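Local atomic coordinates of diaminopimelate decarboxylase (Methanocaldococcus jannaschii, PDB entry 1TWI), a protein that catalyses the pyridoxal-phosphate-dependent decarboxylation of meso-diaminopimelate to L-lysine, the last step of lysine biosynthesis by the diaminopimelate pathway, working as a homodimer. Residues I40-Y44 with L79-C85; G84-V90 with K107-N111; N127-V133 with A153-R158; V207-I211 with E224-V228; E243-G249 with P285-P291. The contacts are given in a common frame with arbitrary orientation. Residue numbers count along the deposited sequence, not the author numbering.

Contact 1: residues I40-Y44 with L79-C85; sequences IKINY and LLAKLGC
Two helices of the outer layer of the alpha/beta-barrel domain pack here, helix 37-58 against the end of helix 74-82, whose C-terminus closes in a Schellman motif. Gly84 supplies the positive phi of that motif (phi/psi 99/6); Gly84 N bonds to Ala81 O at 2.9 Å and Cys85 N to Leu80 O at 3.2 Å. Ile40, Lys41 and Tyr44 line one side of their helix, with CA-CA spacings of 8.1 Å for Ile40-Leu80, 7.7 Å for Lys41-Leu83 and 8.2 Å for Tyr44-Cys85. Ile40 (m, t) sends CD1 to Leu79 CD2 and CG2 to Leu80 CD2, both 3.8 Å. Lys41 lays its chain across the leucines, CG being 4.1 Å from Leu83 CD1. Tyr44, chi1 t, reaches past Leu83 into the turn; Cys85 SG sits 4.6 Å from the ring centroid in an oblique sulfur-aromatic contact. Behind, Tyr44 and Cys85 both touch Val64 of strand 62-67. A single water ties the ends together, 2.5 Å from Tyr44 OH and donating to Leu83 O at 2.9 Å.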
# COMPACT_ATOMS: atom_id res chain seq x y z
N ILE A 40 23.04 10.17 0.94
CA ILE A 40 22.48 10.29 2.29
C ILE A 40 23.42 11.14 3.14
O ILE A 40 22.96 12.02 3.92
CB ILE A 40 22.26 8.89 2.97
CG1 ILE A 40 21.18 8.11 2.21
CG2 ILE A 40 21.80 9.09 4.45
CD1 ILE A 40 20.99 6.66 2.66
N LYS A 41 24.74 10.92 3.03
CA LYS A 41 25.67 11.75 3.81
C LYS A 41 25.56 13.20 3.40
O LYS A 41 25.61 14.10 4.26
CB LYS A 41 27.14 11.31 3.61
CG LYS A 41 27.44 9.86 4.09
CD LYS A 41 28.98 9.61 3.94
CE LYS A 41 29.27 8.15 3.84
NZ LYS A 41 28.85 7.45 5.08
N ILE A 42 25.43 13.43 2.11
CA ILE A 42 25.26 14.84 1.65
C ILE A 42 23.98 15.47 2.21
O ILE A 42 23.99 16.62 2.73
CB ILE A 42 25.19 14.91 0.11
CG1 ILE A 42 26.62 14.66 -0.43
CG2 ILE A 42 24.54 16.29 -0.34
CD1 ILE A 42 26.69 14.33 -1.92
N ASN A 43 22.87 14.73 2.14
CA ASN A 43 21.61 15.31 2.64
C ASN A 43 21.68 15.60 4.14
O ASN A 43 21.21 16.64 4.61
CB ASN A 43 20.42 14.35 2.32
CG ASN A 43 20.15 14.22 0.82
OD1 ASN A 43 20.65 15.03 0.02
ND2 ASN A 43 19.36 13.21 0.42
N TYR A 44 22.28 14.67 4.90
CA TYR A 44 22.40 14.83 6.32
C TYR A 44 23.32 16.01 6.63
O TYR A 44 23.03 16.84 7.49
CB TYR A 44 23.02 13.56 6.95
CG TYR A 44 23.16 13.68 8.45
CD1 TYR A 44 22.02 13.72 9.26
CD2 TYR A 44 24.40 13.81 9.05
CE1 TYR A 44 22.13 13.89 10.65
CE2 TYR A 44 24.53 13.97 10.42
CZ TYR A 44 23.39 14.01 11.22
OH TYR A 44 23.51 14.15 12.58
N LEU A 79 23.59 3.38 9.10
CA LEU A 79 24.40 4.43 8.45
C LEU A 79 24.08 5.74 9.15
O LEU A 79 24.99 6.46 9.62
CB LEU A 79 24.01 4.56 6.97
CG LEU A 79 24.59 5.80 6.20
CD1 LEU A 79 26.19 5.85 6.22
CD2 LEU A 79 24.01 5.79 4.77
N LEU A 80 22.78 6.08 9.20
CA LEU A 80 22.38 7.32 9.83
C LEU A 80 22.82 7.40 11.31
O LEU A 80 23.32 8.46 11.73
CB LEU A 80 20.84 7.59 9.63
CG LEU A 80 20.61 8.08 8.19
CD1 LEU A 80 19.14 7.90 7.79
CD2 LEU A 80 21.06 9.56 8.11
N ALA A 81 22.74 6.30 12.06
CA ALA A 81 23.19 6.32 13.46
C ALA A 81 24.71 6.66 13.52
O ALA A 81 25.17 7.47 14.35
CB ALA A 81 22.97 4.92 14.14
N LYS A 82 25.48 6.00 12.67
CA LYS A 82 26.91 6.24 12.64
C LYS A 82 27.26 7.68 12.28
O LYS A 82 28.31 8.16 12.69
CB LYS A 82 27.59 5.27 11.68
CG LYS A 82 27.73 3.86 12.28
CD LYS A 82 28.76 3.10 11.48
CE LYS A 82 28.93 1.63 11.90
NZ LYS A 82 29.49 1.46 13.28
N LEU A 83 26.40 8.36 11.54
CA LEU A 83 26.65 9.77 11.23
C LEU A 83 26.35 10.71 12.42
O LEU A 83 26.68 11.90 12.35
CB LEU A 83 25.84 10.21 10.01
CG LEU A 83 26.18 9.51 8.69
CD1 LEU A 83 25.28 10.01 7.57
CD2 LEU A 83 27.67 9.79 8.35
N GLY A 84 25.78 10.19 13.50
CA GLY A 84 25.44 11.01 14.67
C GLY A 84 23.97 11.44 14.70
O GLY A 84 23.51 12.22 15.55
N CYS A 85 23.21 10.90 13.76
CA CYS A 85 21.80 11.24 13.65
C CYS A 85 20.92 10.58 14.73
O CYS A 85 21.25 9.49 15.23
CB CYS A 85 21.35 10.80 12.25
SG CYS A 85 19.79 11.53 11.69
O HOH W 1 25.89 14.53 13.40

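Contact 2: residues G84-V90 with K107-N111; sequences GCGADVV and KIVFN. With PLP (pyridoxal-5'-phosphate), chain E.
Val89 forms the apolar centre: its CG2, with chi1 m, lies 4.0 Å from Ile108 CG2 and 4.0 Å from Phe110 CG. Ala87 extends this patch, its CB 4.4 Å from Ile108 CG1, and helix 92-100 covers the face that carries Ala87, Val89, Ile108 and Phe110. These are the two strands of a beta-alpha-beta crossover in the PLP-binding barrel. Strands 86-89 and 108-110 run parallel, axes 4.9 Å apart at an angle of 10°, with Ala87 beside Ile108, Asp88 beside Val109 and Val89 beside Phe110. The backbone ladder alternates: Ala87 N to Lys107 O 2.9 Å, Val109 N to Ala87 O 3.0 Å, Val89 N to Val109 O 3.0 Å, and Asn111 N to Val89 O 2.9 Å. At the N-terminal end an extended Lys107 (m, t, t, t) gives a hydrogen bond from NZ to Gly84 O at 2.8 Å. The opposite end is the cofactor end. There Asp88, chi1 t, accepts from Asn111 ND2 at OD1 (2.7 Å), while its OD2 forms a salt bridge with Lys69, the cofactor-attachment lysine, unattached here, and lies 3.3 Å from PLP N1. Asn111 ND2 also bonds to Glu290. Asp88 thus places carboxylate charge beside both the lysine amine and the pyridine nitrogen, joining the strand ends to the catalytic site.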
# COMPACT_ATOMS: atom_id res chain seq x y z
N GLY A 84 25.78 10.19 13.50
CA GLY A 84 25.44 11.01 14.67
C GLY A 84 23.97 11.44 14.70
O GLY A 84 23.51 12.22 15.55
N CYS A 85 23.21 10.90 13.76
CA CYS A 85 21.80 11.24 13.65
C CYS A 85 20.92 10.58 14.73
O CYS A 85 21.25 9.49 15.23
CB CYS A 85 21.35 10.80 12.25
SG CYS A 85 19.79 11.53 11.69
N GLY A 86 19.83 11.26 15.11
CA GLY A 86 18.87 10.69 16.07
C GLY A 86 17.75 9.97 15.31
O GLY A 86 17.89 9.72 14.11
N ALA A 87 16.64 9.68 15.99
CA ALA A 87 15.52 8.97 15.37
C ALA A 87 14.17 9.41 15.87
O ALA A 87 13.98 9.56 17.07
CB ALA A 87 15.64 7.45 15.63
N ASP A 88 13.26 9.62 14.94
CA ASP A 88 11.84 9.90 15.24
C ASP A 88 11.16 8.52 14.94
O ASP A 88 11.06 8.13 13.80
CB ASP A 88 11.31 10.99 14.28
CG ASP A 88 9.82 10.83 14.01
OD1 ASP A 88 9.07 10.23 14.87
OD2 ASP A 88 9.37 11.25 12.92
N VAL A 89 10.71 7.78 15.97
CA VAL A 89 10.08 6.48 15.75
C VAL A 89 8.60 6.59 16.04
O VAL A 89 8.20 7.38 16.90
CB VAL A 89 10.74 5.38 16.66
CG1 VAL A 89 12.28 5.27 16.27
CG2 VAL A 89 10.56 5.77 18.19
N VAL A 90 7.76 5.82 15.34
CA VAL A 90 6.30 5.95 15.54
C VAL A 90 5.65 4.64 15.96
O VAL A 90 4.42 4.52 16.02
CB VAL A 90 5.61 6.50 14.26
CG1 VAL A 90 6.05 7.90 13.99
CG2 VAL A 90 5.91 5.65 13.08
N LYS A 107 18.67 10.58 21.84
CA LYS A 107 18.38 11.18 20.53
C LYS A 107 17.17 10.47 19.91
O LYS A 107 16.99 10.49 18.71
CB LYS A 107 19.57 11.05 19.56
CG LYS A 107 20.79 11.88 20.00
CD LYS A 107 21.97 11.70 18.99
CE LYS A 107 23.14 12.71 19.26
NZ LYS A 107 24.24 12.52 18.26
N ILE A 108 16.38 9.81 20.74
CA ILE A 108 15.19 9.12 20.22
C ILE A 108 13.91 9.78 20.75
O ILE A 108 13.77 9.92 21.98
CB ILE A 108 15.21 7.62 20.62
CG1 ILE A 108 16.40 6.91 19.93
CG2 ILE A 108 13.91 6.91 20.12
CD1 ILE A 108 16.58 5.40 20.34
N VAL A 109 13.00 10.17 19.84
CA VAL A 109 11.70 10.71 20.27
C VAL A 109 10.66 9.76 19.67
O VAL A 109 10.83 9.22 18.57
CB VAL A 109 11.42 12.20 19.81
CG1 VAL A 109 12.39 13.17 20.62
CG2 VAL A 109 11.64 12.37 18.30
N PHE A 110 9.59 9.56 20.42
CA PHE A 110 8.52 8.61 20.02
C PHE A 110 7.21 9.36 19.73
O PHE A 110 6.62 9.97 20.62
CB PHE A 110 8.34 7.61 21.21
CG PHE A 110 7.62 6.33 20.84
CD1 PHE A 110 6.74 6.27 19.76
CD2 PHE A 110 7.78 5.19 21.64
CE1 PHE A 110 6.00 5.10 19.46
CE2 PHE A 110 7.08 4.01 21.37
CZ PHE A 110 6.16 3.96 20.26
N ASN A 111 6.79 9.37 18.47
CA ASN A 111 5.52 10.00 18.03
C ASN A 111 4.48 8.93 17.82
O ASN A 111 4.81 7.76 17.66
CB ASN A 111 5.72 10.69 16.65
CG ASN A 111 6.40 12.00 16.76
OD1 ASN A 111 5.88 12.87 17.43
ND2 ASN A 111 7.58 12.16 16.13
N1 PLP E . 7.48 13.83 12.05
C2 PLP E . 6.20 13.32 12.08
C2A PLP E . 5.43 13.46 13.41
C3 PLP E . 5.72 12.70 10.92
O3 PLP E . 4.46 12.21 10.99
C4 PLP E . 6.43 12.62 9.75
C4A PLP E . 5.80 11.91 8.51
O4A PLP E . 4.82 11.25 8.72
C5 PLP E . 7.75 13.14 9.71
C6 PLP E . 8.22 13.75 10.87
C5A PLP E . 8.69 13.15 8.51
O4P PLP E . 8.11 13.83 7.37
P PLP E . 8.95 14.08 6.05
O1P PLP E . 7.99 14.77 5.17
O2P PLP E . 9.31 12.72 5.54
O3P PLP E . 10.11 14.91 6.39

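Contact 3: residues N127-V133 with A153-R158; sequences NIRAFNV and ANVAFR
Ala153 opens strand 153-160, its CB 4.2 Å from Phe131 CE2. Asn154 follows: its N donates to a water at 3.1 Å that in turn donates to Ile128 O at 3.1 Å, and its carbonyl O accepts from Phe131 N at 3.1 Å, starting the parallel ladder of this beta-alpha-beta unit. Val155, paired with Phe131, puts CG1 3.8 Å from Val133 CG2. Ala156 sits beside Asn132 on the other face; its N binds Phe131 O at 2.8 Å and its O takes Val133 N at 2.9 Å, while its CB meets Ala130 CB at 4.0 Å. Phe157, chi1 m, pairs with Val133, CD2 to CB 4.1 Å. Arg158 N ends the run on Val133 O at 2.9 Å, and its extended side chain leads away to touch PLP. The strand axes come within 4.1 Å and cross at -29°, a twist suited to a closed barrel. Helix 136-149 packs over the Phe131-Val133 face, while strands 108-110 and 202-208 flank the pair and Asn132 turns inward to Asn111.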
# COMPACT_ATOMS: atom_id res chain seq x y z
N ASN A 127 14.66 4.20 27.91
CA ASN A 127 14.94 5.57 28.39
C ASN A 127 15.10 6.58 27.23
O ASN A 127 16.10 7.35 27.15
CB ASN A 127 16.20 5.54 29.30
CG ASN A 127 16.47 6.87 30.04
OD1 ASN A 127 15.55 7.59 30.52
ND2 ASN A 127 17.74 7.20 30.15
N ILE A 128 14.11 6.58 26.34
CA ILE A 128 14.14 7.47 25.19
C ILE A 128 14.09 8.91 25.69
O ILE A 128 13.62 9.20 26.82
CB ILE A 128 12.96 7.18 24.25
CG1 ILE A 128 11.62 7.25 25.00
CG2 ILE A 128 13.13 5.80 23.60
CD1 ILE A 128 10.39 7.09 24.01
N ARG A 129 14.58 9.82 24.88
CA ARG A 129 14.55 11.25 25.23
C ARG A 129 13.11 11.74 25.58
O ARG A 129 12.90 12.50 26.53
CB ARG A 129 15.06 12.06 24.03
CG ARG A 129 15.37 13.53 24.43
CD ARG A 129 15.63 14.42 23.15
NE ARG A 129 15.98 15.77 23.60
CZ ARG A 129 17.19 16.16 24.01
NH1 ARG A 129 17.38 17.41 24.44
NH2 ARG A 129 18.23 15.32 23.96
N ALA A 130 12.13 11.31 24.80
CA ALA A 130 10.75 11.68 25.07
C ALA A 130 9.70 10.96 24.26
O ALA A 130 9.94 10.55 23.12
CB ALA A 130 10.52 13.17 24.83
N PHE A 131 8.53 10.83 24.88
CA PHE A 131 7.35 10.39 24.14
C PHE A 131 6.75 11.79 23.73
O PHE A 131 6.58 12.68 24.61
CB PHE A 131 6.34 9.75 25.08
CG PHE A 131 6.74 8.37 25.53
CD1 PHE A 131 6.43 7.26 24.77
CD2 PHE A 131 7.45 8.21 26.73
CE1 PHE A 131 6.81 5.99 25.18
CE2 PHE A 131 7.86 6.92 27.18
CZ PHE A 131 7.54 5.81 26.40
N ASN A 132 6.41 11.99 22.45
CA ASN A 132 5.73 13.22 22.04
C ASN A 132 4.26 12.86 22.20
O ASN A 132 3.67 12.21 21.33
CB ASN A 132 6.06 13.57 20.58
CG ASN A 132 7.53 13.98 20.38
OD1 ASN A 132 8.21 14.40 21.33
ND2 ASN A 132 8.02 13.90 19.11
N VAL A 133 3.67 13.28 23.32
CA VAL A 133 2.30 12.94 23.70
C VAL A 133 1.28 13.51 22.79
O VAL A 133 1.29 14.71 22.53
CB VAL A 133 1.98 13.41 25.13
CG1 VAL A 133 0.51 13.13 25.47
CG2 VAL A 133 2.92 12.71 26.10
N ALA A 153 8.80 8.80 33.20
CA ALA A 153 8.90 8.95 31.73
C ALA A 153 9.09 10.42 31.33
O ALA A 153 8.49 11.31 31.93
CB ALA A 153 7.62 8.43 31.05
N ASN A 154 9.90 10.67 30.31
CA ASN A 154 10.09 12.03 29.81
C ASN A 154 8.97 12.28 28.83
O ASN A 154 8.75 11.44 27.96
CB ASN A 154 11.45 12.09 29.09
CG ASN A 154 12.60 11.90 30.08
OD1 ASN A 154 12.59 12.52 31.13
ND2 ASN A 154 13.56 11.02 29.75
N VAL A 155 8.23 13.39 28.98
CA VAL A 155 7.15 13.67 28.04
C VAL A 155 7.25 15.05 27.41
O VAL A 155 7.53 16.03 28.10
CB VAL A 155 5.69 13.53 28.65
CG1 VAL A 155 5.35 11.96 28.92
CG2 VAL A 155 5.57 14.33 29.96
N ALA A 156 7.09 15.07 26.07
CA ALA A 156 7.02 16.29 25.28
C ALA A 156 5.54 16.27 24.83
O ALA A 156 4.83 15.27 25.02
CB ALA A 156 7.99 16.20 24.06
N PHE A 157 5.02 17.36 24.28
CA PHE A 157 3.63 17.38 23.89
C PHE A 157 3.50 17.82 22.47
O PHE A 157 4.03 18.87 22.08
CB PHE A 157 2.86 18.37 24.83
CG PHE A 157 2.85 17.91 26.25
CD1 PHE A 157 3.98 18.02 27.05
CD2 PHE A 157 1.75 17.21 26.73
CE1 PHE A 157 4.03 17.41 28.32
CE2 PHE A 157 1.79 16.59 28.00
CZ PHE A 157 2.91 16.68 28.78
N ARG A 158 2.80 17.02 21.66
CA ARG A 158 2.61 17.39 20.25
C ARG A 158 1.40 18.34 20.25
O ARG A 158 0.30 17.95 20.60
CB ARG A 158 2.28 16.17 19.37
CG ARG A 158 1.96 16.55 17.94
CD ARG A 158 1.78 15.33 17.01
NE ARG A 158 1.67 15.76 15.61
CZ ARG A 158 1.70 14.94 14.57
NH1 ARG A 158 1.82 13.63 14.76
NH2 ARG A 158 1.60 15.44 13.34
O HOH W 2 11.31 8.43 28.79

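Contact 4: residues V207-I211 with E224-V228; sequences VHCHI and ETRKV. With PLP (pyridoxal-5'-phosphate), chain E.
Glu224, Cys209 and Val228 carry most of this strand-to-helix packing in the PLP-binding alpha/beta barrel, where helix 219-237 lies over the end of strand 202-208. The strand gives way to an extended loop after His208, and its side chains alternate: Val207, Cys209 and Ile211 point toward the helix, His208 and His210 away from it to the cofactor. On the helix, Glu224 and Val228 lie one turn apart, Val228 N bonding to Glu224 O at 2.9 Å; their CA atoms are 7.5 Å from those of Ile211 and Cys209, respectively. Glu224, nearly extended (chi1 and chi2 t), slides its carboxyl group between the loop residues. Its OE2 lies 3.1 Å from Cys209 O, an approach of two acceptors and not a hydrogen bond, and 3.5 Å from Cys209 CB; OE1 is 3.7 Å from Ile211 CD1. Cys209 CB in turn rests 3.7 Å from Val228 CG2, and Val228 CG1 reaches Val207 CG2 at 4.0 Å. Val245 of the next strand closes in on both valines. On the inner side, His208 NE2 bonds to Glu290, and its CE1 is 3.8 Å from PLP C2A. His210, chi1 t, bonds through ND1 to Gly249 N and lays a ring face over the cofactor, ND1 lying 3.4 Å from PLP N1.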
# COMPACT_ATOMS: atom_id res chain seq x y z
N VAL A 207 7.88 20.64 23.64
CA VAL A 207 6.66 20.69 22.82
C VAL A 207 7.13 20.25 21.41
O VAL A 207 8.29 20.44 21.05
CB VAL A 207 6.06 22.13 22.77
CG1 VAL A 207 5.49 22.55 24.18
CG2 VAL A 207 7.15 23.10 22.35
N HIS A 208 6.23 19.67 20.64
CA HIS A 208 6.52 19.14 19.30
C HIS A 208 5.39 19.59 18.38
O HIS A 208 4.23 19.85 18.83
CB HIS A 208 6.53 17.60 19.39
CG HIS A 208 6.44 16.90 18.07
ND1 HIS A 208 5.26 16.45 17.55
CD2 HIS A 208 7.40 16.56 17.18
CE1 HIS A 208 5.49 15.84 16.39
NE2 HIS A 208 6.79 15.90 16.14
N CYS A 209 5.70 19.71 17.09
CA CYS A 209 4.68 20.07 16.11
C CYS A 209 5.21 19.53 14.77
O CYS A 209 6.42 19.56 14.49
CB CYS A 209 4.53 21.60 16.04
SG CYS A 209 3.27 22.13 14.89
N HIS A 210 4.31 18.99 13.98
CA HIS A 210 4.67 18.48 12.68
C HIS A 210 3.47 18.88 11.86
O HIS A 210 2.31 18.50 12.17
CB HIS A 210 4.79 16.97 12.68
CG HIS A 210 4.96 16.43 11.31
ND1 HIS A 210 6.14 16.58 10.61
CD2 HIS A 210 4.09 15.80 10.49
CE1 HIS A 210 5.98 16.07 9.40
NE2 HIS A 210 4.74 15.60 9.30
N ILE A 211 3.72 19.65 10.81
CA ILE A 211 2.61 20.19 10.05
C ILE A 211 2.22 19.62 8.71
O ILE A 211 1.18 19.98 8.20
CB ILE A 211 2.80 21.71 9.86
CG1 ILE A 211 4.07 21.98 9.03
CG2 ILE A 211 2.92 22.39 11.19
CD1 ILE A 211 4.33 23.47 8.74
N GLU A 224 4.47 28.02 11.48
CA GLU A 224 4.54 26.98 12.52
C GLU A 224 5.50 27.46 13.62
O GLU A 224 5.19 27.39 14.82
CB GLU A 224 5.11 25.65 11.94
CG GLU A 224 5.50 24.61 13.05
CD GLU A 224 6.38 23.45 12.55
OE1 GLU A 224 6.93 23.52 11.40
OE2 GLU A 224 6.56 22.47 13.31
N THR A 225 6.66 27.97 13.23
CA THR A 225 7.63 28.35 14.26
C THR A 225 7.13 29.49 15.14
O THR A 225 7.27 29.45 16.39
CB THR A 225 9.01 28.72 13.62
OG1 THR A 225 9.49 27.61 12.85
CG2 THR A 225 10.01 28.98 14.67
N ARG A 226 6.50 30.48 14.50
CA ARG A 226 5.97 31.58 15.26
C ARG A 226 4.90 31.08 16.25
O ARG A 226 4.90 31.45 17.41
CB ARG A 226 5.29 32.59 14.35
CG ARG A 226 6.23 33.32 13.34
CD ARG A 226 5.41 34.33 12.52
NE ARG A 226 6.25 35.16 11.65
CZ ARG A 226 5.77 36.08 10.80
NH1 ARG A 226 4.43 36.27 10.72
NH2 ARG A 226 6.63 36.85 10.10
N LYS A 227 3.98 30.25 15.78
CA LYS A 227 2.88 29.85 16.68
C LYS A 227 3.27 28.87 17.78
O LYS A 227 2.66 28.87 18.88
CB LYS A 227 1.71 29.38 15.82
CG LYS A 227 1.24 30.51 14.85
CD LYS A 227 0.66 31.65 15.68
CE LYS A 227 0.57 32.98 14.87
NZ LYS A 227 -0.55 32.99 13.96
N VAL A 228 4.30 28.06 17.50
CA VAL A 228 4.82 27.15 18.50
C VAL A 228 5.54 28.00 19.56
O VAL A 228 5.32 27.84 20.76
CB VAL A 228 5.80 26.10 17.89
CG1 VAL A 228 6.54 25.35 19.05
CG2 VAL A 228 5.01 25.09 17.02
N1 PLP E . 7.48 13.83 12.05
C2 PLP E . 6.20 13.32 12.08
C2A PLP E . 5.43 13.46 13.41
C3 PLP E . 5.72 12.70 10.92
O3 PLP E . 4.46 12.21 10.99
C4 PLP E . 6.43 12.62 9.75
C4A PLP E . 5.80 11.91 8.51
O4A PLP E . 4.82 11.25 8.72
C5 PLP E . 7.75 13.14 9.71
C6 PLP E . 8.22 13.75 10.87
C5A PLP E . 8.69 13.15 8.51
O4P PLP E . 8.11 13.83 7.37
P PLP E . 8.95 14.08 6.05
O1P PLP E . 7.99 14.77 5.17
O2P PLP E . 9.31 12.72 5.54
O3P PLP E . 10.11 14.91 6.39

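Contact 5: residues E243-G249 with P285-P291; sequences EDVNLGG and PNLILEP. With PLP (pyridoxal-5'-phosphate), chain E.
Neighbouring parallel strands of the TIM-like barrel, 244-246 and 286-289, meet here with the loops at their C-terminal ends, where PLP sits. Their axes approach to 4.7 Å and cross at -22°; Asp244 pairs with Asn286, Val245 with Leu287 and Asn246 with Ile288. The ladder runs Asn286 N to Glu243 O 2.9 Å, Val245 N to Asn286 O 3.0 Å, Ile288 N to Val245 O 2.9 Å and Leu247 N to Ile288 O 2.8 Å. Toward the helices, Val245 (chi1 t) pushes CG2 against Pro285 CG at 3.4 Å, while Leu247 fits between two leucines, CD1 3.9 Å from Leu287 CD1 and CB 3.9 Å from Leu289 CD2; helix 264-276 closes over this side. On the inner face Ile288 fills the hollow between Asp244 and Asn246, with CD1 3.9 Å from Asp244 OD2 and CG2 3.5 Å from Asn246 ND2. Asn286 ND2 bonds to Asp244 OD1 at 3.0 Å while Asn286 OD1 accepts from Glu61 N, and Asp244 forms a salt bridge with Arg129. Asn246 OD1 closes an Asx turn on Gly248 N at 2.9 Å, and its ND2 holds Glu290 OE2 at 2.9 Å. Past it the chains pass tightly: a CB on Gly249 would clash with Glu290 O. Glu290 N bonds to Gly248 O at 2.8 Å. Its OE2 also accepts from Asn111 ND2, and OE1, bonded to His208 NE2, lies 2.7 Å from PLP N1.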
# COMPACT_ATOMS: atom_id res chain seq x y z
N GLU A 243 12.31 22.67 27.78
CA GLU A 243 13.70 22.35 27.45
C GLU A 243 13.99 22.10 25.98
O GLU A 243 15.09 22.43 25.47
CB GLU A 243 14.16 21.12 28.26
CG GLU A 243 14.16 21.43 29.77
CD GLU A 243 14.27 20.23 30.67
OE1 GLU A 243 14.83 19.19 30.22
OE2 GLU A 243 13.80 20.32 31.85
N ASP A 244 13.00 21.53 25.28
CA ASP A 244 13.11 21.13 23.88
C ASP A 244 11.96 21.64 23.04
O ASP A 244 10.82 21.54 23.46
CB ASP A 244 12.96 19.59 23.68
CG ASP A 244 14.08 18.75 24.28
OD1 ASP A 244 15.16 19.29 24.58
OD2 ASP A 244 13.87 17.49 24.43
N VAL A 245 12.27 22.16 21.86
CA VAL A 245 11.24 22.52 20.88
C VAL A 245 11.57 21.64 19.67
O VAL A 245 12.68 21.67 19.12
CB VAL A 245 11.26 24.02 20.51
CG1 VAL A 245 10.39 24.24 19.26
CG2 VAL A 245 10.67 24.82 21.69
N ASN A 246 10.61 20.82 19.26
CA ASN A 246 10.83 19.89 18.14
C ASN A 246 9.85 20.35 17.08
O ASN A 246 8.63 20.34 17.32
CB ASN A 246 10.54 18.45 18.64
CG ASN A 246 10.63 17.38 17.55
OD1 ASN A 246 10.54 17.67 16.34
ND2 ASN A 246 10.77 16.11 17.99
N LEU A 247 10.36 20.80 15.93
CA LEU A 247 9.47 21.32 14.91
C LEU A 247 9.07 20.34 13.82
O LEU A 247 8.49 20.72 12.80
CB LEU A 247 10.05 22.63 14.32
CG LEU A 247 10.21 23.75 15.40
CD1 LEU A 247 11.07 24.93 14.84
CD2 LEU A 247 8.83 24.29 15.84
N GLY A 248 9.34 19.04 14.04
CA GLY A 248 8.84 18.06 13.07
C GLY A 248 9.61 18.01 11.76
O GLY A 248 10.74 18.52 11.65
N GLY A 249 9.01 17.40 10.75
CA GLY A 249 9.70 17.32 9.47
C GLY A 249 8.85 18.01 8.40
O GLY A 249 8.17 19.04 8.65
N PRO A 285 15.57 27.01 23.68
CA PRO A 285 15.62 25.56 23.92
C PRO A 285 16.55 24.75 23.00
O PRO A 285 17.17 25.31 22.07
CB PRO A 285 14.16 25.14 23.69
CG PRO A 285 13.80 26.02 22.43
CD PRO A 285 14.43 27.40 22.81
N ASN A 286 16.68 23.45 23.29
CA ASN A 286 17.37 22.59 22.33
C ASN A 286 16.40 22.55 21.16
O ASN A 286 15.20 22.66 21.36
CB ASN A 286 17.55 21.19 22.88
CG ASN A 286 18.34 21.20 24.14
OD1 ASN A 286 19.50 21.67 24.15
ND2 ASN A 286 17.74 20.72 25.23
N LEU A 287 16.91 22.40 19.94
CA LEU A 287 16.06 22.39 18.78
C LEU A 287 16.11 21.01 18.12
O LEU A 287 17.20 20.47 17.92
CB LEU A 287 16.55 23.47 17.75
CG LEU A 287 15.90 23.46 16.34
CD1 LEU A 287 14.39 23.66 16.46
CD2 LEU A 287 16.49 24.58 15.41
N ILE A 288 14.95 20.43 17.80
CA ILE A 288 14.94 19.11 17.15
C ILE A 288 14.11 19.20 15.88
O ILE A 288 13.05 19.88 15.89
CB ILE A 288 14.23 18.05 18.05
CG1 ILE A 288 14.96 17.95 19.40
CG2 ILE A 288 14.20 16.68 17.36
CD1 ILE A 288 14.17 17.15 20.52
N LEU A 289 14.57 18.57 14.80
CA LEU A 289 13.79 18.51 13.56
C LEU A 289 13.64 17.02 13.26
O LEU A 289 14.46 16.21 13.70
CB LEU A 289 14.50 19.19 12.36
CG LEU A 289 14.82 20.69 12.54
CD1 LEU A 289 15.33 21.30 11.19
CD2 LEU A 289 13.56 21.40 12.99
N GLU A 290 12.61 16.66 12.49
CA GLU A 290 12.34 15.25 12.18
C GLU A 290 12.26 15.01 10.71
O GLU A 290 11.30 14.46 10.22
CB GLU A 290 11.01 14.81 12.82
CG GLU A 290 10.96 14.94 14.40
CD GLU A 290 9.54 14.66 14.98
OE1 GLU A 290 8.52 14.84 14.28
OE2 GLU A 290 9.47 14.29 16.16
N PRO A 291 13.30 15.42 9.95
CA PRO A 291 13.20 15.18 8.52
C PRO A 291 13.17 13.68 8.19
O PRO A 291 13.86 12.87 8.86
CB PRO A 291 14.45 15.87 7.95
CG PRO A 291 15.50 15.66 9.05
CD PRO A 291 14.66 15.87 10.35
N1 PLP E . 7.48 13.83 12.05
C2 PLP E . 6.20 13.32 12.08
C2A PLP E . 5.43 13.46 13.41
C3 PLP E . 5.72 12.70 10.92
O3 PLP E . 4.46 12.21 10.99
C4 PLP E . 6.43 12.62 9.75
C4A PLP E . 5.80 11.91 8.51
O4A PLP E . 4.82 11.25 8.72
C5 PLP E . 7.75 13.14 9.71
C6 PLP E . 8.22 13.75 10.87
C5A PLP E . 8.69 13.15 8.51
O4P PLP E . 8.11 13.83 7.37
P PLP E . 8.95 14.08 6.05
O1P PLP E . 7.99 14.77 5.17
O2P PLP E . 9.31 12.72 5.54
O3P PLP E . 10.11 14.91 6.39

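In the fold
All five contacts are largely buried, but they join different layers of the barrel domain. Contacts 2, 3 and 5 are strand pairs of one parallel sheet, rich in backbone hydrogen bonds; strands 108-110 and 130-133 join contact 2 to contact 3, and Arg129 links contact 3 to contact 5 by a salt bridge to Asp244. Contacts 1 and 4 rest on side-chain packing: contact 1 joins two outer-layer helices, contact 4 sets a helix against a strand end. The second subunit reaches contacts 1, 2 and 3 but not 4 or 5. Contacts 1 and 2 share Gly84 and Cys85. The polar groups that meet PLP gather at the C-terminal strand ends, where Glu290 of contact 5 meets Asn111 of contact 2 and His208 of contact 4.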